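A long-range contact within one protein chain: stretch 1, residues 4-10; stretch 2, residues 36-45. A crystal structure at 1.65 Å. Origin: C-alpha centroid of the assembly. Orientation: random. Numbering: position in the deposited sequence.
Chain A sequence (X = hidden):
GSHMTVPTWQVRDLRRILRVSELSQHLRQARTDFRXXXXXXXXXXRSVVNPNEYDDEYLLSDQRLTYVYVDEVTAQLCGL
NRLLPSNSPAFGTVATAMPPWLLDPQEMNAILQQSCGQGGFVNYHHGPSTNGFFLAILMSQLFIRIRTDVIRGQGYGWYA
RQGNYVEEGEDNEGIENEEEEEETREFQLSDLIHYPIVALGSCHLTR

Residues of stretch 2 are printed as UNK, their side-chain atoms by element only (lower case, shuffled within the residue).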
# COMPACT_ATOMS: atom_id res chain seq x y z
N MET A 4 -8.94 -12.30 14.90
CA MET A 4 -7.56 -12.40 15.45
C MET A 4 -6.74 -11.12 15.29
O MET A 4 -7.17 -10.19 14.61
CB MET A 4 -6.85 -13.60 14.83
CG MET A 4 -7.57 -14.90 15.15
SD MET A 4 -6.61 -16.36 14.75
CE MET A 4 -6.70 -16.30 12.97
N THR A 5 -5.58 -11.08 15.95
CA THR A 5 -4.71 -9.90 15.88
C THR A 5 -3.81 -9.97 14.65
O THR A 5 -3.54 -11.05 14.13
CB THR A 5 -3.84 -9.72 17.16
OG1 THR A 5 -2.86 -10.76 17.24
CG2 THR A 5 -4.70 -9.74 18.43
N VAL A 6 -3.35 -8.81 14.20
CA VAL A 6 -2.53 -8.73 13.00
C VAL A 6 -1.27 -9.63 12.98
O VAL A 6 -0.98 -10.22 11.93
CB VAL A 6 -2.20 -7.26 12.64
CG1 VAL A 6 -1.07 -7.17 11.66
CG2 VAL A 6 -3.44 -6.59 12.08
N PRO A 7 -0.54 -9.76 14.11
CA PRO A 7 0.60 -10.69 14.12
C PRO A 7 0.28 -12.14 13.72
O PRO A 7 1.20 -12.88 13.36
CB PRO A 7 1.10 -10.63 15.56
CG PRO A 7 0.70 -9.26 16.03
CD PRO A 7 -0.66 -9.06 15.41
N THR A 8 -0.99 -12.54 13.76
CA THR A 8 -1.37 -13.88 13.28
C THR A 8 -1.28 -14.01 11.75
O THR A 8 -1.24 -15.13 11.21
CB THR A 8 -2.79 -14.31 13.71
OG1 THR A 8 -3.78 -13.51 13.05
CG2 THR A 8 -2.95 -14.22 15.22
N TRP A 9 -1.28 -12.87 11.07
CA TRP A 9 -1.26 -12.85 9.61
C TRP A 9 0.15 -12.99 9.07
O TRP A 9 1.03 -12.18 9.38
CB TRP A 9 -1.88 -11.55 9.09
CG TRP A 9 -1.81 -11.44 7.60
CD1 TRP A 9 -1.00 -10.62 6.87
CD2 TRP A 9 -2.59 -12.18 6.65
NE1 TRP A 9 -1.21 -10.81 5.53
CE2 TRP A 9 -2.19 -11.75 5.36
CE3 TRP A 9 -3.59 -13.15 6.76
CZ2 TRP A 9 -2.76 -12.27 4.19
CZ3 TRP A 9 -4.15 -13.68 5.60
CH2 TRP A 9 -3.74 -13.22 4.32
N GLN A 10 0.35 -14.03 8.26
CA GLN A 10 1.61 -14.22 7.55
C GLN A 10 1.48 -13.54 6.19
O GLN A 10 0.64 -13.94 5.38
CB GLN A 10 1.91 -15.72 7.40
CG GLN A 10 1.96 -16.48 8.75
CD GLN A 10 2.19 -17.99 8.62
OE1 GLN A 10 2.46 -18.51 7.53
NE2 GLN A 10 2.08 -18.69 9.74
N UNK A 36 -11.13 -12.62 6.40
CA UNK A 36 -11.74 -13.74 7.11
C UNK A 36 -11.19 -13.88 8.53
O UNK A 36 -11.95 -14.13 9.48
o UNK A 36 -12.27 -15.04 5.11
c UNK A 36 -11.56 -15.06 6.34
N UNK A 37 -9.88 -13.69 8.67
CA UNK A 37 -9.21 -13.94 9.94
C UNK A 37 -9.15 -12.73 10.85
O UNK A 37 -9.03 -12.88 12.07
o UNK A 37 -7.01 -13.47 9.02
c UNK A 37 -7.77 -14.45 9.74
c UNK A 37 -7.76 -15.78 8.97
N UNK A 38 -9.24 -11.53 10.27
CA UNK A 38 -9.02 -10.29 11.03
C UNK A 38 -10.24 -9.36 11.18
O UNK A 38 -10.17 -8.37 11.92
c UNK A 38 -5.94 -10.60 11.70
c UNK A 38 -7.84 -9.51 10.43
c UNK A 38 -6.48 -10.20 10.34
c UNK A 38 -5.47 -9.28 9.66
N UNK A 39 -11.32 -9.68 10.47
CA UNK A 39 -12.59 -8.93 10.49
C UNK A 39 -12.62 -7.72 9.56
O UNK A 39 -11.60 -7.35 8.98
c UNK A 39 -13.00 -8.51 11.92
o UNK A 39 -12.53 -7.21 12.22
N UNK A 40 -13.79 -7.10 9.47
CA UNK A 40 -14.02 -5.92 8.64
C UNK A 40 -13.35 -4.66 9.18
O UNK A 40 -13.16 -3.69 8.45
c UNK A 40 -16.28 -5.20 9.69
c UNK A 40 -15.53 -5.68 8.44
n UNK A 40 -16.26 -7.45 10.62
c UNK A 40 -16.94 -6.31 10.48
o UNK A 40 -18.06 -6.15 10.97
N UNK A 41 -13.03 -4.68 10.47
CA UNK A 41 -12.45 -3.54 11.15
C UNK A 41 -11.18 -3.99 11.87
O UNK A 41 -11.25 -4.76 12.83
c UNK A 41 -13.33 -0.53 11.66
c UNK A 41 -11.95 -1.45 13.50
c UNK A 41 -13.45 -2.99 12.18
c UNK A 41 -13.25 -1.58 12.75
N UNK A 42 -10.03 -3.50 11.41
CA UNK A 42 -8.74 -3.99 11.90
C UNK A 42 -7.89 -2.88 12.52
O UNK A 42 -7.34 -2.06 11.80
c UNK A 42 -6.66 -5.31 11.31
c UNK A 42 -7.94 -4.70 10.77
c UNK A 42 -8.78 -5.77 10.09
N UNK A 43 -7.80 -2.88 13.85
CA UNK A 43 -6.79 -2.08 14.54
C UNK A 43 -5.50 -2.88 14.56
O UNK A 43 -5.52 -4.11 14.44
c UNK A 43 -8.30 -0.67 15.98
c UNK A 43 -10.30 1.28 15.95
c UNK A 43 -7.23 -1.73 15.96
c UNK A 43 -7.97 0.69 16.03
c UNK A 43 -9.64 -1.02 15.88
c UNK A 43 -8.97 1.66 16.04
c UNK A 43 -10.63 -0.05 15.88
o UNK A 43 -11.32 2.21 15.94
N UNK A 44 -4.36 -2.20 14.68
CA UNK A 44 -3.08 -2.89 14.50
C UNK A 44 -1.91 -2.32 15.26
O UNK A 44 -1.05 -3.07 15.71
c UNK A 44 -2.72 -1.66 12.28
c UNK A 44 -1.54 -0.92 12.15
c UNK A 44 -3.89 0.08 11.03
c UNK A 44 -1.52 0.31 11.47
c UNK A 44 -2.72 -2.99 13.01
c UNK A 44 -2.70 0.81 10.92
c UNK A 44 -3.89 -1.16 11.72
N UNK A 45 -1.88 -0.99 15.43
CA UNK A 45 -0.77 -0.34 16.11
C UNK A 45 -1.12 0.07 17.52
O UNK A 45 -2.12 0.75 17.75
n UNK A 45 1.04 2.65 16.35
o UNK A 45 2.05 0.72 15.76
c UNK A 45 1.04 1.42 15.83
c UNK A 45 -0.30 0.89 15.32
O HOH W 1 -8.39 -7.88 13.84
O HOH W 2 -4.30 -6.39 15.63
O HOH W 3 -4.63 -13.88 10.30

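Position 36 lies in the final turn of a helix that begins earlier in the chain. Its side chain is one carbon followed by one oxygen, and it stays well clear of stretch 1; this is Ser 36, its hydroxyl bonded elsewhere in the structure.

At position 37 a single carbon carries one oxygen and one carbon. The CB lies 3.9 Å from CE of Met 4, and the side-chain oxygen is 4.1 Å from CE3 of Trp 9, approaching that ring obliquely. The residue is Thr 37. Its backbone takes part too: Met 4 N donates a hydrogen bond to Thr 37 O at 2.9 Å, the one direct hydrogen bond between the stretches.

Position 38 has four side-chain carbons, forked at the second, and no polar atom. One terminal carbon packs against the backbone of stretch 1, 3.2 Å from Met 4 O and 3.4 Å from Thr 5 O; the other lies 4.1 Å from Val 6 CG2 and 4.3 Å from Trp 9 CB. This is Leu 38, with chi1 m and chi2 t. Although its CA-to-CB bond points sideways, the end of the side chain comes nearer, CD2 being the carbon against the backbone and CD1 the one beside Val 6 and Trp 9.

Position 39, one carbon then one oxygen, makes no contact with stretch 1. It is Ser 39, the first residue to leave helical geometry, with a positive phi of 83°. Its OG donates to Leu 38 O at 2.6 Å and accepts from the backbone N of position 41 at 3.1 Å, tying the helix end to the following segment.

Position 40 bears three carbons, the third carrying one oxygen and one nitrogen: Gln 40, out of reach of stretch 1. Position 41, again four carbons forked at the second, is Leu 41, equally remote.

At position 42 one carbon carries two more. The CA-to-CB bond points toward stretch 1, and one of the two outer carbons lies 3.5 Å from Val 6 CG2. This is Val 42, and the carbon in contact is CG1.

Position 43 shows one carbon and a six-carbon ring bearing an oxygen. The ring leads away from stretch 1, and the backbone O of position 43 lies 4.0 Å from Val 6 CG2. This is Tyr 43. Position 44 has the same carbon-and-ring plan without the oxygen; its CB sits 3.8 Å from Val 6 CG2, and the ring leads away. It is Phe 44. Position 45, two carbons with an oxygen and a nitrogen on the second, is Asn 45, beyond contact.

The contact thus centres on two buried side chains. Leu 38 fills the space beside the Met 4–Thr 5 backbone, and Val 6 inserts among Leu 38, Val 42 and Phe 44. Polar links complement this packing: one water donates to both Met 4 O and Leu 38 O, at 2.7 Å each; a second accepts from Val 6 N at 3.0 Å and donates to Tyr 43 O at 2.8 Å; a third joins Thr 8 OG1 to Thr 37 OG1, at 2.9 and 2.7 Å.

Stretch 2 36-45: STLSQLVYFN
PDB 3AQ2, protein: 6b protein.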